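Local coordinates for protein ribose-phosphate pyrophosphokinase (PDB 4TWB) that transfers the pyrophosphoryl group of ATP to the 1-hydroxyl of ribose 5-phosphate, making the nucleotide precursor PRPP in a magnesium-dependent reaction, at residues I31-S37 against K62-E66; A103-K107 against E131-F135; L139-H143 against I287-L291; S239-I245 against V262-T268. All coordinates share one frame; numbering follows the deposited sequence.

Contact 1: residues I31-S37 against K62-E66; sequences IFPDGES and KHLIE. With AMP (adenosine monophosphate), chain I.
Lys62 leaves helix 60-76 with CG opposite its backbone N (chi1 173°), then bends at chi3 and chi4, and this path carries NZ to Ser37 and Gly35. The target is the loop of a beta-hairpin, between strands 24-31 and 37-40, whose residues bind adenine. NZ donates to Gly35 O at 2.9 Å, lying in the carbonyl plane, and to Ser37 OG at 2.8 Å. Ser37 OG passes the bond on, donating to Glu66 OE1 at 2.6 Å on the anti side of the carboxylate. A small hydroxyl suits this place because it can accept from a lysine and donate to a glutamate at once. Lys62 also forms a salt bridge with Asp61 of the second subunit, so the ammonium ties loop, helix and dimer together. Were Lys62 an alanine, Gly35 O and Ser37 OG would probably both lose this donor, and Asp61 of the second subunit its salt bridge. Gly35 fits because, at phi 122°, a CB would collide with the carbonyl O of Asp34. Adenine covers a face of the Phe32 ring, while Glu36 OE1 bonds to Tyr91 N of the second subunit and OE2 accepts a weak bond from AMP N6 at 3.2 Å.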
loop_
_atom_site.group_PDB
_atom_site.type_symbol
_atom_site.label_atom_id
_atom_site.label_comp_id
_atom_site.label_asym_id
_atom_site.label_seq_id
_atom_site.Cartn_x
_atom_site.Cartn_y
_atom_site.Cartn_z
ATOM N N ILE A 31 -5.936 -12.422 0.377
ATOM C CA ILE A 31 -6.103 -11.409 -0.651
ATOM C C ILE A 31 -7.403 -11.622 -1.414
ATOM O O ILE A 31 -7.586 -12.657 -2.063
ATOM C CB ILE A 31 -4.965 -11.472 -1.674
ATOM C CG1 ILE A 31 -3.618 -11.284 -0.975
ATOM C CG2 ILE A 31 -5.169 -10.430 -2.766
ATOM C CD1 ILE A 31 -3.564 -10.055 -0.095
ATOM N N PHE A 32 -8.306 -10.647 -1.342
ATOM C CA PHE A 32 -9.516 -10.674 -2.167
ATOM C C PHE A 32 -9.165 -10.694 -3.651
ATOM O O PHE A 32 -8.075 -10.296 -4.044
ATOM C CB PHE A 32 -10.389 -9.454 -1.887
ATOM C CG PHE A 32 -11.085 -9.492 -0.556
ATOM C CD1 PHE A 32 -10.880 -8.491 0.376
ATOM C CD2 PHE A 32 -11.946 -10.521 -0.244
ATOM C CE1 PHE A 32 -11.523 -8.515 1.604
ATOM C CE2 PHE A 32 -12.598 -10.550 0.972
ATOM C CZ PHE A 32 -12.383 -9.547 1.900
ATOM N N PRO A 33 -10.097 -11.148 -4.491
ATOM C CA PRO A 33 -9.869 -11.114 -5.944
ATOM C C PRO A 33 -9.591 -9.687 -6.441
ATOM O O PRO A 33 -8.803 -9.509 -7.368
ATOM C CB PRO A 33 -11.189 -11.633 -6.525
ATOM C CG PRO A 33 -11.881 -12.334 -5.383
ATOM C CD PRO A 33 -11.430 -11.660 -4.129
ATOM N N ASP A 34 -10.261 -8.705 -5.834
ATOM C CA ASP A 34 -9.934 -7.281 -5.962
ATOM C C ASP A 34 -8.443 -7.004 -6.092
ATOM O O ASP A 34 -8.003 -6.277 -6.987
ATOM C CB ASP A 34 -10.355 -6.571 -4.679
ATOM C CG ASP A 34 -11.541 -5.700 -4.865
ATOM O OD1 ASP A 34 -12.584 -6.215 -5.329
ATOM O OD2 ASP A 34 -11.437 -4.498 -4.532
ATOM N N GLY A 35 -7.690 -7.566 -5.144
ATOM C CA GLY A 35 -6.311 -7.199 -4.872
ATOM C C GLY A 35 -6.175 -6.747 -3.423
ATOM O O GLY A 35 -5.074 -6.706 -2.863
ATOM N N GLU A 36 -7.312 -6.414 -2.817
ATOM C CA GLU A 36 -7.346 -5.860 -1.470
ATOM C C GLU A 36 -7.027 -6.891 -0.390
ATOM O O GLU A 36 -7.128 -8.105 -0.599
ATOM C CB GLU A 36 -8.704 -5.200 -1.197
ATOM C CG GLU A 36 -9.006 -4.019 -2.114
ATOM C CD GLU A 36 -10.236 -3.218 -1.689
ATOM O OE1 GLU A 36 -10.574 -2.229 -2.384
ATOM O OE2 GLU A 36 -10.861 -3.575 -0.662
ATOM N N SER A 37 -6.645 -6.389 0.777
ATOM C CA SER A 37 -6.249 -7.257 1.870
ATOM C C SER A 37 -7.383 -7.531 2.833
ATOM O O SER A 37 -8.151 -6.630 3.173
ATOM C CB SER A 37 -5.062 -6.663 2.622
ATOM O OG SER A 37 -3.855 -6.953 1.948
ATOM N N LYS A 62 1.497 -2.720 0.365
ATOM C CA LYS A 62 0.524 -3.640 0.947
ATOM C C LYS A 62 0.866 -3.969 2.404
ATOM O O LYS A 62 -0.006 -3.934 3.274
ATOM C CB LYS A 62 0.383 -4.922 0.123
ATOM C CG LYS A 62 -0.497 -5.974 0.788
ATOM C CD LYS A 62 -0.900 -7.113 -0.170
ATOM C CE LYS A 62 -1.923 -6.651 -1.227
ATOM N NZ LYS A 62 -3.271 -6.216 -0.691
ATOM N N HIS A 63 2.128 -4.276 2.676
ATOM C CA HIS A 63 2.513 -4.616 4.038
ATOM C C HIS A 63 2.277 -3.445 4.990
ATOM O O HIS A 63 1.896 -3.643 6.139
ATOM C CB HIS A 63 3.954 -5.104 4.101
ATOM C CG HIS A 63 4.132 -6.479 3.557
ATOM N ND1 HIS A 63 5.278 -6.882 2.905
ATOM C CD2 HIS A 63 3.294 -7.546 3.548
ATOM C CE1 HIS A 63 5.144 -8.143 2.531
ATOM N NE2 HIS A 63 3.947 -8.570 2.906
ATOM N N LEU A 64 2.480 -2.227 4.506
ATOM C CA LEU A 64 2.241 -1.057 5.331
ATOM C C LEU A 64 0.749 -0.894 5.615
ATOM O O LEU A 64 0.346 -0.587 6.741
ATOM C CB LEU A 64 2.775 0.197 4.649
ATOM C CG LEU A 64 4.239 0.501 4.885
ATOM C CD1 LEU A 64 4.679 1.584 3.920
ATOM C CD2 LEU A 64 4.430 0.935 6.317
ATOM N N ILE A 65 -0.072 -1.086 4.589
ATOM C CA ILE A 65 -1.493 -0.893 4.778
ATOM C C ILE A 65 -2.025 -1.999 5.669
ATOM O O ILE A 65 -2.850 -1.750 6.548
ATOM C CB ILE A 65 -2.249 -0.706 3.439
ATOM C CG1 ILE A 65 -2.294 0.790 3.129
ATOM C CG2 ILE A 65 -3.680 -1.220 3.532
ATOM C CD1 ILE A 65 -2.438 1.102 1.690
ATOM N N GLU A 66 -1.506 -3.209 5.485
ATOM C CA GLU A 66 -1.835 -4.314 6.386
ATOM C C GLU A 66 -1.424 -3.993 7.813
ATOM O O GLU A 66 -2.154 -4.263 8.753
ATOM C CB GLU A 66 -1.210 -5.621 5.908
ATOM C CG GLU A 66 -2.036 -6.302 4.808
ATOM C CD GLU A 66 -1.277 -7.396 4.077
ATOM O OE1 GLU A 66 -1.893 -8.119 3.265
ATOM O OE2 GLU A 66 -0.060 -7.533 4.313
HETATM P P AMP I . -20.673 -6.971 -0.391
HETATM O O1P AMP I . -20.067 -5.801 0.350
HETATM O O2P AMP I . -22.159 -6.826 -0.634
HETATM O O3P AMP I . -19.871 -7.441 -1.585
HETATM O "O5'" AMP I . -20.572 -8.193 0.657
HETATM C "C5'" AMP I . -19.852 -8.030 1.879
HETATM C "C4'" AMP I . -18.811 -9.130 2.012
HETATM O "O4'" AMP I . -17.790 -8.923 1.033
HETATM C "C3'" AMP I . -18.148 -9.111 3.382
HETATM O "O3'" AMP I . -18.369 -10.371 4.039
HETATM C "C2'" AMP I . -16.668 -8.860 3.123
HETATM O "O2'" AMP I . -15.836 -9.715 3.924
HETATM C "C1'" AMP I . -16.501 -9.101 1.624
HETATM N N9 AMP I . -15.471 -8.206 1.010
HETATM C C8 AMP I . -14.901 -7.130 1.598
HETATM N N7 AMP I . -13.993 -6.549 0.771
HETATM C C5 AMP I . -13.968 -7.275 -0.367
HETATM C C6 AMP I . -13.231 -7.208 -1.643
HETATM N N6 AMP I . -12.324 -6.221 -1.838
HETATM N N1 AMP I . -13.498 -8.153 -2.586
HETATM C C2 AMP I . -14.407 -9.140 -2.388
HETATM N N3 AMP I . -15.110 -9.261 -1.245
HETATM C C4 AMP I . -14.934 -8.374 -0.212
#

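Contact 2: residues A103-K107 against E131-F135; sequences AISIK and ELSYF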
loop_
_atom_site.group_PDB
_atom_site.type_symbol
_atom_site.label_atom_id
_atom_site.label_comp_id
_atom_site.label_asym_id
_atom_site.label_seq_id
_atom_site.Cartn_x
_atom_site.Cartn_y
_atom_site.Cartn_z
ATOM N N ALA A 103 8.338 14.502 -1.021
ATOM C CA ALA A 103 7.690 14.048 0.203
ATOM C C ALA A 103 8.710 13.488 1.205
ATOM O O ALA A 103 9.624 12.772 0.838
ATOM C CB ALA A 103 6.651 13.005 -0.117
ATOM N N ILE A 104 8.553 13.825 2.473
ATOM C CA ILE A 104 9.275 13.127 3.507
ATOM C C ILE A 104 8.475 11.895 3.901
ATOM O O ILE A 104 7.788 11.884 4.923
ATOM C CB ILE A 104 9.513 14.029 4.721
ATOM C CG1 ILE A 104 10.118 15.358 4.256
ATOM C CG2 ILE A 104 10.427 13.342 5.718
ATOM C CD1 ILE A 104 10.194 16.412 5.330
ATOM N N SER A 105 8.574 10.855 3.074
ATOM C CA SER A 105 7.767 9.642 3.225
ATOM C C SER A 105 7.788 9.080 4.644
ATOM O O SER A 105 6.741 8.742 5.197
ATOM C CB SER A 105 8.226 8.560 2.244
ATOM O OG SER A 105 8.380 9.072 0.930
ATOM N N ILE A 106 8.977 8.976 5.230
ATOM C CA ILE A 106 9.104 8.344 6.533
ATOM C C ILE A 106 8.307 9.116 7.587
ATOM O O ILE A 106 7.809 8.536 8.558
ATOM C CB ILE A 106 10.590 8.151 6.959
ATOM C CG1 ILE A 106 10.713 7.126 8.087
ATOM C CG2 ILE A 106 11.210 9.458 7.384
ATOM C CD1 ILE A 106 10.340 5.713 7.692
ATOM N N LYS A 107 8.168 10.420 7.389
ATOM C CA LYS A 107 7.426 11.244 8.346
ATOM C C LYS A 107 5.953 10.860 8.335
ATOM O O LYS A 107 5.335 10.668 9.382
ATOM C CB LYS A 107 7.573 12.736 8.028
ATOM C CG LYS A 107 6.801 13.648 8.971
ATOM C CD LYS A 107 7.175 15.114 8.783
ATOM C CE LYS A 107 6.426 15.766 7.636
ATOM N NZ LYS A 107 5.101 16.318 8.072
ATOM N N GLU A 131 15.532 10.001 11.813
ATOM C CA GLU A 131 14.247 9.674 11.216
ATOM C C GLU A 131 13.160 9.446 12.249
ATOM O O GLU A 131 12.125 10.097 12.224
ATOM C CB GLU A 131 14.355 8.357 10.471
ATOM C CG GLU A 131 14.764 8.451 9.041
ATOM C CD GLU A 131 14.737 7.092 8.378
ATOM O OE1 GLU A 131 15.226 6.126 9.000
ATOM O OE2 GLU A 131 14.215 6.989 7.248
ATOM N N LEU A 132 13.402 8.495 13.144
ATOM C CA LEU A 132 12.365 7.985 14.018
ATOM C C LEU A 132 11.881 8.981 15.073
ATOM O O LEU A 132 10.983 8.669 15.855
ATOM C CB LEU A 132 12.809 6.673 14.660
ATOM C CG LEU A 132 13.481 5.671 13.718
ATOM C CD1 LEU A 132 13.722 4.342 14.433
ATOM C CD2 LEU A 132 12.662 5.454 12.467
ATOM N N SER A 133 12.453 10.179 15.083
ATOM C CA SER A 133 12.002 11.224 15.997
ATOM C C SER A 133 10.565 11.633 15.660
ATOM O O SER A 133 9.808 12.077 16.532
ATOM C CB SER A 133 12.936 12.440 15.943
ATOM O OG SER A 133 12.752 13.185 14.748
ATOM N N TYR A 134 10.194 11.478 14.395
ATOM C CA TYR A 134 8.856 11.831 13.938
ATOM C C TYR A 134 7.791 11.023 14.666
ATOM O O TYR A 134 6.672 11.503 14.870
ATOM C CB TYR A 134 8.724 11.619 12.429
ATOM C CG TYR A 134 9.513 12.595 11.575
ATOM C CD1 TYR A 134 9.250 13.958 11.619
ATOM C CD2 TYR A 134 10.505 12.147 10.708
ATOM C CE1 TYR A 134 9.963 14.850 10.825
ATOM C CE2 TYR A 134 11.224 13.024 9.920
ATOM C CZ TYR A 134 10.950 14.374 9.977
ATOM O OH TYR A 134 11.670 15.243 9.186
ATOM N N PHE A 135 8.140 9.794 15.052
ATOM C CA PHE A 135 7.206 8.926 15.768
ATOM C C PHE A 135 7.033 9.436 17.192
ATOM O O PHE A 135 8.015 9.699 17.890
ATOM C CB PHE A 135 7.695 7.486 15.777
ATOM C CG PHE A 135 6.798 6.543 16.529
ATOM C CD1 PHE A 135 5.565 6.175 16.016
ATOM C CD2 PHE A 135 7.198 6.003 17.738
ATOM C CE1 PHE A 135 4.742 5.289 16.693
ATOM C CE2 PHE A 135 6.390 5.117 18.423
ATOM C CZ PHE A 135 5.155 4.761 17.899
#
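The Glu131 and Ile106 side chains cross at about a right angle, Glu131 OE2 lying 3.6 Å from Ile106 CG1. The other oxygen, OE1, takes a weak hydrogen bond from Lys128 N, and the glutamate side chain comes within about 4 Å of that of His127, a predicted magnesium ligand. Next come Leu132 and Ser133, which form a 3-10 turn. This turn brings Tyr134 round to the start of helix 105-114, where it is the residue most buried by the contact. With CG opposite the carbonyl carbon (chi1 -70°), the Tyr134 ring is set across the Lys107 side chain. Lys107 CG makes a CH-pi contact over the ring face, 3.9 Å from the centroid and 21° off the normal. The methylenes suit this place because they can cover an aromatic face while NZ beyond them makes a salt bridge with Asp76 of the second subunit. Ile106 CG2 touches Tyr134 CD2 at 4.3 Å, and Ile104, at the N-cap position, brings its own CG2 to 4.3 Å from Tyr134 CE2. Since no hydrogen bond crosses between the segments, their cohesion rests on apolar and CH-pi packing, while the Lys107 ammonium turns to the second subunit.

Contact 3: residues L139-H143 against I287-L291; sequences LKIVH and IALSL
Lys140 NZ and the C-terminal carboxylate of Leu291 form a salt bridge, NZ donating to OXT at 3.0 Å. The lysine chain is extended beyond CG, and on its way it runs past the backbone carbonyl of Ser290. Two residues further along the strand, Val142 points the same way and packs against Ser290 and Ile287. Its CG2 rests 3.5 Å from Ser290 OG, and its CG1 lies 4.3 Å from Ile287 CG1. A beta-branched valine suits this place, for with CG1 opposite the backbone N (chi1 180°) its two methyls divide between Ile287 and Ser290. Ser290 is small enough to sit close to them, and its hydroxyl is hydrogen-bonded to Ser286 O. Further out, Val142 and Ile287 both pack on Val124 of the adjoining strand 120-124, while Ile287 also touches Leu16 of helix 12-20. Backbone hydrogen bonds of Lys140 and Val142 with Leu121, Val123 and Glu125 hold their strand at the sheet's edge. Strand 138-142 ends the seven-stranded sheet within this chain, and helix 284-289 brings the C terminus back against it. The chemistry is mixed: a largely apolar part round Val142 and Ile287, and a charged part where Lys140 probably offsets the terminal carboxylate.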
loop_
_atom_site.group_PDB
_atom_site.type_symbol
_atom_site.label_atom_id
_atom_site.label_comp_id
_atom_site.label_asym_id
_atom_site.label_seq_id
_atom_site.Cartn_x
_atom_site.Cartn_y
_atom_site.Cartn_z
ATOM N N LEU A 139 10.440 4.754 21.306
ATOM C CA LEU A 139 11.316 4.120 20.326
ATOM C C LEU A 139 12.267 3.094 20.923
ATOM O O LEU A 139 12.918 3.349 21.933
ATOM C CB LEU A 139 12.174 5.173 19.651
ATOM C CG LEU A 139 11.636 5.790 18.375
ATOM C CD1 LEU A 139 12.625 6.843 17.912
ATOM C CD2 LEU A 139 11.459 4.707 17.330
ATOM N N LYS A 140 12.362 1.938 20.285
ATOM C CA LYS A 140 13.417 0.991 20.615
ATOM C C LYS A 140 14.109 0.570 19.330
ATOM O O LYS A 140 13.553 -0.198 18.534
ATOM C CB LYS A 140 12.867 -0.208 21.385
ATOM C CG LYS A 140 12.170 0.228 22.643
ATOM C CD LYS A 140 12.236 -0.781 23.764
ATOM C CE LYS A 140 12.014 -0.072 25.107
ATOM N NZ LYS A 140 11.763 -1.018 26.238
ATOM N N ILE A 141 15.305 1.114 19.115
ATOM C CA ILE A 141 16.135 0.748 17.972
ATOM C C ILE A 141 16.970 -0.508 18.280
ATOM O O ILE A 141 17.456 -0.683 19.393
ATOM C CB ILE A 141 17.035 1.925 17.589
ATOM C CG1 ILE A 141 16.176 3.181 17.429
ATOM C CG2 ILE A 141 17.822 1.622 16.344
ATOM C CD1 ILE A 141 16.921 4.392 16.917
ATOM N N VAL A 142 17.096 -1.399 17.303
ATOM C CA VAL A 142 17.839 -2.638 17.499
ATOM C C VAL A 142 18.998 -2.690 16.526
ATOM O O VAL A 142 18.782 -2.682 15.315
ATOM C CB VAL A 142 16.959 -3.891 17.265
ATOM C CG1 VAL A 142 17.786 -5.156 17.476
ATOM C CG2 VAL A 142 15.751 -3.895 18.177
ATOM N N HIS A 143 20.221 -2.733 17.051
ATOM C CA HIS A 143 21.410 -2.905 16.213
ATOM C C HIS A 143 21.959 -4.299 16.441
ATOM O O HIS A 143 22.579 -4.559 17.460
ATOM C CB HIS A 143 22.471 -1.871 16.581
ATOM C CG HIS A 143 21.995 -0.450 16.502
ATOM N ND1 HIS A 143 21.864 0.228 15.309
ATOM C CD2 HIS A 143 21.639 0.426 17.469
ATOM C CE1 HIS A 143 21.440 1.456 15.540
ATOM N NE2 HIS A 143 21.300 1.605 16.845
ATOM N N ILE A 287 16.478 -8.671 18.817
ATOM C CA ILE A 287 15.237 -7.932 19.044
ATOM C C ILE A 287 14.749 -8.165 20.475
ATOM O O ILE A 287 14.304 -7.229 21.136
ATOM C CB ILE A 287 14.136 -8.311 18.022
ATOM C CG1 ILE A 287 14.442 -7.713 16.651
ATOM C CG2 ILE A 287 12.791 -7.797 18.463
ATOM C CD1 ILE A 287 13.742 -8.448 15.506
ATOM N N ALA A 288 14.866 -9.404 20.956
ATOM C CA ALA A 288 14.413 -9.766 22.302
ATOM C C ALA A 288 15.070 -8.934 23.386
ATOM O O ALA A 288 14.401 -8.485 24.320
ATOM C CB ALA A 288 14.636 -11.244 22.574
ATOM N N LEU A 289 16.384 -8.744 23.274
ATOM C CA LEU A 289 17.113 -7.964 24.271
ATOM C C LEU A 289 16.526 -6.577 24.397
ATOM O O LEU A 289 16.427 -6.027 25.495
ATOM C CB LEU A 289 18.570 -7.795 23.880
ATOM C CG LEU A 289 19.453 -9.022 23.822
ATOM C CD1 LEU A 289 20.846 -8.553 23.501
ATOM C CD2 LEU A 289 19.417 -9.755 25.147
ATOM N N SER A 290 16.149 -6.014 23.253
ATOM C CA SER A 290 15.809 -4.599 23.159
ATOM C C SER A 290 14.383 -4.313 23.582
ATOM O O SER A 290 13.976 -3.159 23.618
ATOM C CB SER A 290 16.043 -4.091 21.731
ATOM O OG SER A 290 17.281 -4.570 21.201
ATOM N N LEU A 291 13.632 -5.365 23.910
ATOM C CA LEU A 291 12.233 -5.235 24.332
ATOM C C LEU A 291 12.120 -4.707 25.762
ATOM O O LEU A 291 11.282 -5.183 26.536
ATOM C CB LEU A 291 11.489 -6.572 24.203
ATOM C CG LEU A 291 11.193 -6.957 22.760
ATOM C CD1 LEU A 291 10.467 -8.287 22.662
ATOM C CD2 LEU A 291 10.402 -5.857 22.083
ATOM O OXT LEU A 291 12.865 -3.808 26.175
#

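Contact 4: residues S239-I245 against V262-T268; sequences SVTAAAI and VKTLIGT
Ala242 and Ala243 lie against Leu265 and Ile266 at the centre of a parallel strand pair, the two ends of a beta-alpha-beta crossover through helix 253-259 in the phosphoribosyltransferase fold. The axes approach to 4.7 Å and differ by 12°. Here the bonds are straighter: Ile266 N donates to Ala242 O at 2.8 Å with 167° at the hydrogen. Alanine suits this middle strand, since Ala242 CB can take Leu265 CD2 on one face and Ala243 CB Ile266 CB at 3.7 Å on the other. Beyond, helix 223-233 covers Ala242, and Ile279 and Ile281 of strand 279-281 pack on Ile266. Toward the start of the strands the fit slackens: the bond from Lys263 N to Val240 O bends to 148°, and the Lys263 side chain is exposed and poorly ordered. At the other end Thr268 OG1, set between its backbone N and carbonyl carbon, is hydrogen-bonded to Ile245 O at 2.9 Å and to Thr270 N. With a valine here the hydroxyl is gone: Ile245 O would probably keep from this strand only the weak bond of Thr268 N, and Thr270 N would lose this partner. Gly267, lacking a side chain, brings CA to 3.2 Å from Ala244 O in a CA-H...O contact.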
loop_
_atom_site.group_PDB
_atom_site.type_symbol
_atom_site.label_atom_id
_atom_site.label_comp_id
_atom_site.label_asym_id
_atom_site.label_seq_id
_atom_site.Cartn_x
_atom_site.Cartn_y
_atom_site.Cartn_z
ATOM N N SER A 239 39.990 -12.053 -0.422
ATOM C CA SER A 239 38.604 -12.342 -0.777
ATOM C C SER A 239 37.710 -11.206 -0.301
ATOM O O SER A 239 38.093 -10.443 0.586
ATOM C CB SER A 239 38.137 -13.676 -0.180
ATOM O OG SER A 239 37.807 -13.567 1.194
ATOM N N VAL A 240 36.530 -11.088 -0.904
ATOM C CA VAL A 240 35.545 -10.096 -0.487
ATOM C C VAL A 240 34.209 -10.748 -0.153
ATOM O O VAL A 240 33.671 -11.519 -0.935
ATOM C CB VAL A 240 35.333 -9.003 -1.550
ATOM C CG1 VAL A 240 34.223 -8.067 -1.123
ATOM C CG2 VAL A 240 36.613 -8.235 -1.777
ATOM N N THR A 241 33.700 -10.455 1.036
ATOM C CA THR A 241 32.381 -10.899 1.448
ATOM C C THR A 241 31.540 -9.653 1.690
ATOM O O THR A 241 32.060 -8.620 2.104
ATOM C CB THR A 241 32.444 -11.740 2.728
ATOM O OG1 THR A 241 33.151 -12.955 2.471
ATOM C CG2 THR A 241 31.054 -12.084 3.203
ATOM N N ALA A 242 30.245 -9.737 1.408
ATOM C CA ALA A 242 29.353 -8.608 1.631
ATOM C C ALA A 242 28.291 -8.949 2.667
ATOM O O ALA A 242 27.752 -10.053 2.675
ATOM C CB ALA A 242 28.717 -8.154 0.332
ATOM N N ALA A 243 28.006 -7.995 3.547
ATOM C CA ALA A 243 27.040 -8.197 4.615
ATOM C C ALA A 243 26.164 -6.965 4.809
ATOM O O ALA A 243 26.643 -5.839 4.797
ATOM C CB ALA A 243 27.755 -8.547 5.915
ATOM N N ALA A 244 24.874 -7.183 4.983
ATOM C CA ALA A 244 23.977 -6.095 5.343
ATOM C C ALA A 244 22.866 -6.618 6.240
ATOM O O ALA A 244 22.549 -7.809 6.227
ATOM C CB ALA A 244 23.400 -5.460 4.104
ATOM N N ILE A 245 22.276 -5.735 7.026
ATOM C CA ILE A 245 21.125 -6.129 7.829
ATOM C C ILE A 245 19.905 -6.422 6.920
ATOM O O ILE A 245 19.274 -7.483 7.018
ATOM C CB ILE A 245 20.790 -5.065 8.906
ATOM C CG1 ILE A 245 21.890 -5.006 9.965
ATOM C CG2 ILE A 245 19.458 -5.364 9.561
ATOM C CD1 ILE A 245 23.140 -4.219 9.551
ATOM N N VAL A 262 32.193 -11.261 -5.372
ATOM C CA VAL A 262 31.745 -11.381 -4.000
ATOM C C VAL A 262 31.305 -12.826 -3.771
ATOM O O VAL A 262 30.290 -13.289 -4.294
ATOM C CB VAL A 262 30.643 -10.375 -3.652
ATOM C CG1 VAL A 262 30.060 -10.692 -2.294
ATOM C CG2 VAL A 262 31.197 -8.965 -3.677
ATOM N N LYS A 263 32.112 -13.543 -3.001
ATOM C CA LYS A 263 31.906 -14.962 -2.776
ATOM C C LYS A 263 30.640 -15.206 -1.964
ATOM O O LYS A 263 29.722 -15.894 -2.410
ATOM C CB LYS A 263 33.120 -15.554 -2.041
ATOM C CG LYS A 263 33.153 -17.079 -2.014
ATOM C CD LYS A 263 34.116 -17.616 -0.956
ATOM C CE LYS A 263 35.530 -17.088 -1.157
ATOM N NZ LYS A 263 36.489 -17.669 -0.170
ATOM N N THR A 264 30.602 -14.617 -0.774
ATOM C CA THR A 264 29.578 -14.919 0.211
ATOM C C THR A 264 28.693 -13.708 0.453
ATOM O O THR A 264 29.152 -12.569 0.365
ATOM C CB THR A 264 30.222 -15.338 1.551
ATOM O OG1 THR A 264 31.280 -16.271 1.301
ATOM C CG2 THR A 264 29.206 -15.970 2.474
ATOM N N LEU A 265 27.424 -13.959 0.756
ATOM C CA LEU A 265 26.489 -12.899 1.127
ATOM C C LEU A 265 25.875 -13.144 2.493
ATOM O O LEU A 265 25.298 -14.206 2.733
ATOM C CB LEU A 265 25.373 -12.770 0.106
ATOM C CG LEU A 265 25.687 -11.890 -1.091
ATOM C CD1 LEU A 265 24.436 -11.720 -1.907
ATOM C CD2 LEU A 265 26.210 -10.544 -0.631
ATOM N N ILE A 266 25.997 -12.161 3.385
ATOM C CA ILE A 266 25.413 -12.264 4.715
ATOM C C ILE A 266 24.306 -11.252 4.913
ATOM O O ILE A 266 24.511 -10.051 4.732
ATOM C CB ILE A 266 26.443 -12.034 5.810
ATOM C CG1 ILE A 266 27.475 -13.153 5.815
ATOM C CG2 ILE A 266 25.757 -11.974 7.151
ATOM C CD1 ILE A 266 28.709 -12.815 6.625
ATOM N N GLY A 267 23.131 -11.750 5.282
ATOM C CA GLY A 267 21.998 -10.905 5.602
ATOM C C GLY A 267 21.239 -11.420 6.810
ATOM O O GLY A 267 21.689 -12.343 7.496
ATOM N N THR A 268 20.080 -10.822 7.066
ATOM C CA THR A 268 19.242 -11.222 8.187
ATOM C C THR A 268 17.790 -11.379 7.754
ATOM O O THR A 268 17.413 -11.015 6.626
ATOM C CB THR A 268 19.270 -10.187 9.333
ATOM O OG1 THR A 268 18.261 -9.200 9.119
ATOM C CG2 THR A 268 20.604 -9.509 9.414
#

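From the N terminus, contact 1 closes the first loop, tying the hairpin of the N-terminal half to helix 60-76. Contact 2 follows in series, joining the start of helix 105-114 to the segment that leads into strand 138-142; both border the second subunit. Contact 3 then closes much the longest loop, from that edge strand to the C terminus, so the chain's last helix returns to the N-terminal sheet. Contact 4 falls within that span, a local crossover in the six-stranded parallel sheet of the C-terminal half. None of the loops cross. Contacts 2 and 3 touch directly where Leu132 packs on Leu139 and Ile141, whereas contacts 1 and 4 lie about 33 Å apart between centres.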